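Local coordinates for nucleoprotein (Human coronavirus NL63, PDB 5EPW) that probably packages the viral RNA genome into a helical ribonucleocapsid, here represented by its C-terminal dimerization domain, at residues B[75-78]-B[79-83]; B[49-52]-B[53-56]. All coordinates share one frame; numbering follows the deposited sequence. Where two conformers were deposited one is given.

Contact 1: B[75-78]-B[79-83]; sequences AALF and FDSEV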
ATOM      1  N   ALA B  75       1.310   6.942  -4.963  1.00 15.31           N
ATOM      2  CA  ALA B  75       2.030   8.205  -4.658  1.00 15.26           C
ATOM      3  C   ALA B  75       1.794   8.502  -3.152  1.00 14.21           C
ATOM      4  O   ALA B  75       2.786   8.824  -2.439  1.00 13.96           O
ATOM      5  CB  ALA B  75       1.481   9.327  -5.529  1.00 17.88           C
ATOM      6  N   ALA B  76       0.612   8.295  -2.624  1.00 13.25           N
ATOM      7  CA  ALA B  76       0.315   8.426  -1.159  1.00 13.78           C
ATOM      8  C   ALA B  76       1.191   7.457  -0.362  1.00 13.62           C
ATOM      9  O   ALA B  76       1.840   7.766   0.626  1.00 14.49           O
ATOM     10  CB  ALA B  76      -1.132   8.246  -0.759  1.00 15.29           C
ATOM     11  N   LEU B  77       1.300   6.191  -0.824  1.00 11.78           N
ATOM     12  CA  LEU B  77       2.115   5.251  -0.097  1.00 12.69           C
ATOM     13  C   LEU B  77       3.584   5.664  -0.133  1.00 14.15           C
ATOM     14  O   LEU B  77       4.279   5.526   0.888  1.00 14.46           O
ATOM     15  CB  LEU B  77       1.987   3.810  -0.734  1.00 12.96           C
ATOM     16  CG  LEU B  77       2.558   2.686   0.085  1.00 18.43           C
ATOM     17  CD1 LEU B  77       1.664   2.433   1.306  1.00 15.15           C
ATOM     18  CD2 LEU B  77       2.659   1.383  -0.746  1.00 19.16           C
ATOM     19  N   PHE B  78       4.088   6.118  -1.269  1.00 12.43           N
ATOM     20  CA  PHE B  78       5.494   6.547  -1.328  1.00 13.29           C
ATOM     21  C   PHE B  78       5.788   7.722  -0.392  1.00 13.26           C
ATOM     22  O   PHE B  78       6.761   7.696   0.356  1.00 14.03           O
ATOM     23  CB  PHE B  78       5.853   6.921  -2.764  1.00 13.75           C
ATOM     24  CG  PHE B  78       7.324   7.199  -2.999  1.00 11.74           C
ATOM     25  CD1 PHE B  78       8.227   6.199  -3.174  1.00 13.08           C
ATOM     26  CD2 PHE B  78       7.715   8.480  -3.000  1.00 13.83           C
ATOM     27  CE1 PHE B  78       9.590   6.493  -3.364  1.00 13.50           C
ATOM     28  CE2 PHE B  78       9.037   8.823  -3.229  1.00 14.05           C
ATOM     29  CZ  PHE B  78       9.958   7.850  -3.414  1.00 13.47           C
ATOM     30  N   PHE B  79       5.009   8.757  -0.514  1.00 13.11           N
ATOM     31  CA  PHE B  79       5.283  10.038   0.141  1.00 12.11           C
ATOM     32  C   PHE B  79       4.733  10.123   1.529  1.00 13.51           C
ATOM     33  O   PHE B  79       5.057  11.096   2.285  1.00 14.28           O
ATOM     34  CB  PHE B  79       4.753  11.219  -0.667  1.00 14.00           C
ATOM     35  CG  PHE B  79       5.493  11.489  -1.924  1.00 15.94           C
ATOM     36  CD1 PHE B  79       6.838  11.873  -1.895  1.00 15.40           C
ATOM     37  CD2 PHE B  79       4.886  11.271  -3.188  1.00 15.96           C
ATOM     38  CE1 PHE B  79       7.554  12.113  -3.044  1.00 17.56           C
ATOM     39  CE2 PHE B  79       5.585  11.568  -4.359  1.00 16.56           C
ATOM     40  CZ  PHE B  79       6.887  12.021  -4.273  1.00 17.28           C
ATOM     41  N   ASP B  80       3.886   9.207   1.984  1.00 12.24           N
ATOM     42  CA  ASP B  80       3.166   9.377   3.240  1.00 12.90           C
ATOM     43  C   ASP B  80       3.265   8.130   4.126  1.00 13.25           C
ATOM     44  O   ASP B  80       2.478   7.963   5.050  1.00 14.48           O
ATOM     45  CB  ASP B  80       1.724   9.853   3.012  1.00 14.03           C
ATOM     46  CG  ASP B  80       1.074  10.481   4.239  1.00 15.64           C
ATOM     47  OD1 ASP B  80       1.844  11.227   4.925  1.00 16.75           O
ATOM     48  OD2 ASP B  80      -0.156  10.367   4.353  1.00 14.97           O
ATOM     49  N   SER B  81       4.330   7.342   3.927  1.00 12.54           N
ATOM     50  CA  SER B  81       4.711   6.167   4.760  1.00 12.39           C
ATOM     51  C   SER B  81       6.052   6.396   5.444  1.00 12.99           C
ATOM     52  O   SER B  81       6.904   7.194   5.005  1.00 13.19           O
ATOM     53  CB  SER B  81       4.872   4.883   3.889  1.00 12.86           C
ATOM     54  OG  SER B  81       3.659   4.504   3.210  1.00 14.70           O
ATOM     55  N   GLU B  82       6.298   5.564   6.422  1.00 11.32           N
ATOM     56  CA  GLU B  82       7.652   5.375   6.936  1.00 11.19           C
ATOM     57  C   GLU B  82       8.216   4.155   6.234  1.00 11.52           C
ATOM     58  O   GLU B  82       7.690   3.034   6.350  1.00 13.04           O
ATOM     59  CB  GLU B  82       7.658   5.162   8.483  1.00 12.44           C
ATOM     60  CG  GLU B  82       9.070   4.952   9.059  1.00 12.60           C
ATOM     61  CD  GLU B  82       9.102   5.006  10.588  1.00 17.13           C
ATOM     62  OE1 GLU B  82       8.080   5.327  11.176  1.00 18.66           O
ATOM     63  OE2 GLU B  82      10.201   4.721  11.127  1.00 17.55           O
ATOM     64  N   VAL B  83       9.371   4.282   5.541  1.00 12.33           N
ATOM     65  CA  VAL B  83       9.978   3.248   4.790  1.00 11.87           C
ATOM     66  C   VAL B  83      11.350   2.856   5.319  1.00 13.42           C
ATOM     67  O   VAL B  83      12.114   3.771   5.711  1.00 14.60           O
ATOM     68  CB  VAL B  83      10.126   3.671   3.295  1.00 13.03           C
ATOM     69  CG1 VAL B  83      10.916   2.631   2.475  1.00 15.95           C
ATOM     70  CG2 VAL B  83       8.801   3.953   2.621  1.00 13.85           C
TER
HETATM   71  O   HOH W   1       7.437   8.844   2.803  1.00 12.15           O
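Phe78 and Phe79, neighbours at the end of helix 74-79, form a T-shaped (edge-to-face) aromatic pair. The edge of the Phe78 ring meets a face of the Phe79 ring, with centroids 4.9 Å apart and planes at 88°. Phe78 CD2 sits over the centre of the Phe79 ring, 3.5 Å above its plane. The torsions explain the meeting of adjacent rings. Phe78 carries CG anti to its backbone N (chi1 -172°), whereas Phe79 keeps CG beside its own N (chi1 -70°).

Hydrogen bonds finish the helix. Phe79 N donates to Ala75 O at 2.9 Å, and the bond is nearly straight. The next bond, Asp80 N to Ala76 O, is short at 2.8 Å but bent, and so weak. Asp80 is the first residue to leave helical geometry. Ser81 then supplies its side chain: OG donates to Leu77 O at 2.6 Å, in the carbonyl plane and on a lone pair. Ser81 OG also lies 3.4 Å from Leu77 CD1, one methyl of the leucine tip.

A water donates to Phe78 O and to Ser81 O, both at 2.8 Å, and so bridges the last turn to the outgoing chain.

Across the dimer interface, Asp80 OD1 forms a salt bridge with Arg25 of the second subunit. Phe79 O accepts from Arg43 of that subunit.

The arrangement is a helix C-terminus leading into strand 82-88, the first strand of the beta hairpin in the coronavirus nucleocapsid dimerization domain.

Contact 2: B[49-52]-B[53-56]; sequences MGDS and DLVQ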
ATOM      1  N   MET B  49      -5.887  -9.824   5.140  1.00 12.45           N
ATOM      2  CA  MET B  49      -7.079  -9.301   4.568  1.00 12.00           C
ATOM      3  C   MET B  49      -7.730 -10.262   3.553  1.00 14.43           C
ATOM      4  O   MET B  49      -7.116 -10.846   2.683  1.00 14.06           O
ATOM      5  CB  MET B  49      -6.753  -8.035   3.749  1.00 11.99           C
ATOM      6  CG  MET B  49      -6.250  -6.859   4.614  1.00 12.36           C
ATOM      7  SD  MET B  49      -7.274  -6.399   6.026  1.00 13.83           S
ATOM      8  CE  MET B  49      -8.699  -5.822   5.118  1.00 13.92           C
ATOM      9  N   GLY B  50      -9.064 -10.398   3.711  1.00 15.28           N
ATOM     10  CA  GLY B  50      -9.917 -10.953   2.664  1.00 15.00           C
ATOM     11  C   GLY B  50     -10.573 -12.299   3.097  1.00 13.84           C
ATOM     12  O   GLY B  50      -9.925 -13.242   3.518  1.00 16.13           O
ATOM     13  N   ASP B  51     -11.880 -12.279   2.850  1.00 15.94           N
ATOM     14  CA  ASP B  51     -12.622 -13.502   2.989  1.00 17.22           C
ATOM     15  C   ASP B  51     -12.479 -14.480   1.848  1.00 19.80           C
ATOM     16  O   ASP B  51     -11.711 -14.248   0.901  1.00 17.82           O
ATOM     17  CB  ASP B  51     -14.116 -13.115   3.280  1.00 19.14           C
ATOM     18  CG  ASP B  51     -14.869 -12.528   2.107  1.00 21.42           C
ATOM     19  OD1 ASP B  51     -14.432 -12.693   0.953  1.00 20.00           O
ATOM     20  OD2 ASP B  51     -15.894 -11.808   2.279  1.00 23.87           O
ATOM     21  N   SER B  52     -13.193 -15.603   1.865  1.00 20.93           N
ATOM     22  CA  SER B  52     -12.976 -16.615   0.884  1.00 18.89           C
ATOM     23  C   SER B  52     -13.337 -16.123  -0.539  1.00 16.27           C
ATOM     24  O   SER B  52     -12.684 -16.584  -1.467  1.00 16.95           O
ATOM     25  CB  SER B  52     -13.876 -17.825   1.183  1.00 24.97           C
ATOM     26  OG  SER B  52     -15.236 -17.421   1.142  1.00 34.99           O
ATOM     27  N   ASP B  53     -14.321 -15.250  -0.690  1.00 17.10           N
ATOM     28  CA  ASP B  53     -14.706 -14.700  -2.003  1.00 18.90           C
ATOM     29  C   ASP B  53     -13.585 -13.776  -2.572  1.00 17.83           C
ATOM     30  O   ASP B  53     -13.209 -13.855  -3.758  1.00 16.39           O
ATOM     31  CB  ASP B  53     -16.020 -13.912  -1.941  1.00 21.77           C
ATOM     32  CG  ASP B  53     -16.487 -13.482  -3.323  1.00 24.28           C
ATOM     33  OD1 ASP B  53     -16.659 -14.336  -4.182  1.00 26.98           O
ATOM     34  OD2 ASP B  53     -16.657 -12.298  -3.634  1.00 31.56           O
ATOM     35  N   LEU B  54     -13.046 -12.943  -1.655  1.00 16.12           N
ATOM     36  CA  LEU B  54     -11.925 -12.095  -2.063  1.00 16.56           C
ATOM     37  C   LEU B  54     -10.727 -12.925  -2.432  1.00 15.48           C
ATOM     38  O   LEU B  54      -9.943 -12.571  -3.388  1.00 14.37           O
ATOM     39  CB  LEU B  54     -11.601 -11.105  -0.980  1.00 17.00           C
ATOM     40  CG  LEU B  54     -12.307  -9.790  -1.012  1.00 21.23           C
ATOM     41  CD1 LEU B  54     -11.897  -8.824  -2.092  1.00 18.95           C
ATOM     42  CD2 LEU B  54     -13.819  -9.929  -0.981  1.00 22.69           C
ATOM     43  N   VAL B  55     -10.411 -13.949  -1.686  1.00 13.91           N
ATOM     44  CA  VAL B  55      -9.306 -14.826  -1.972  1.00 13.92           C
ATOM     45  C   VAL B  55      -9.461 -15.525  -3.356  1.00 15.49           C
ATOM     46  O   VAL B  55      -8.526 -15.600  -4.154  1.00 15.16           O
ATOM     47  CB  VAL B  55      -9.042 -15.859  -0.824  1.00 15.20           C
ATOM     48  CG1 VAL B  55      -8.083 -16.905  -1.307  1.00 16.21           C
ATOM     49  CG2 VAL B  55      -8.582 -15.105   0.448  1.00 16.29           C
ATOM     50  N   GLN B  56     -10.672 -16.034  -3.590  1.00 16.50           N
ATOM     51  CA  GLN B  56     -11.007 -16.754  -4.832  0.50 16.42           C
ATOM     52  C   GLN B  56     -10.996 -15.911  -6.083  1.00 16.73           C
ATOM     53  O   GLN B  56     -10.629 -16.368  -7.148  1.00 18.18           O
ATOM     54  CB  GLN B  56     -12.449 -17.323  -4.667  0.50 17.63           C
ATOM     55  CG  GLN B  56     -13.015 -18.027  -5.874  0.50 21.23           C
ATOM     56  CD  GLN B  56     -14.258 -18.831  -5.568  0.50 23.77           C
ATOM     57  OE1 GLN B  56     -14.186 -20.026  -5.472  0.50 28.86           O
ATOM     58  NE2 GLN B  56     -15.389 -18.187  -5.489  0.50 23.12           N
TER
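Asp51 turns its carboxylate back over the start of helix 52-57, with chi1 71° placing CG between the backbone N and the carbonyl carbon. With chi2 at 18°, OD1 faces the first turn. Leu54 lays its CD2 methyl 3.4 Å from Asp51 OD1, the two side chains crossing at a slant.

Asp51 is the N-cap. Leu54 N donates to Asp51 OD1 at 3.0 Å and 169°, a nearly straight bond that meets the oxygen close to its C-O axis. The backbone of Asp51 is used as well: its O accepts from Val55 N at 2.9 Å. One residue on, Gln56 N donates to Ser52 O at 3.0 Å. Val55 CG2 rests 3.3 Å from Asp51 O, beside the bond made by its own N.

Gly50 leads into the cap. Its CA is 4.0 Å from Leu54 CB. At its backbone angles a side-chain carbon would be jammed against the carbonyl O of Met49, which calls for glycine. Gln115 OE1, from helix 109-115, accepts from Asp51 N. Leu54 also packs on Phe64 and Leu67 of helix 64-68.

The N-terminal end of a helix presents N-H groups that lack acceptors within the helix. Asp51 gives one of them a carboxylate oxygen, and its negative charge probably interacts favourably with the positive end of the helix dipole.

How the contacts relate
Contact 2 precedes contact 1 along the chain. Their centres are about 26 Å apart, on opposite sides of the chain's centre. Their nearest atoms are about 13 Å apart, so the two do not touch. One deals with the start of a helix, the other with the end of another. The second subunit brings them together: Met49 of contact 2 packs on Phe78 of the second subunit, and Leu54 packs on Phe79 of that subunit. The two aromatic residues that pair in contact 1 therefore also face residues 49-56 across the dimer interface. This fits the predicted dimerization region, which includes all four segments.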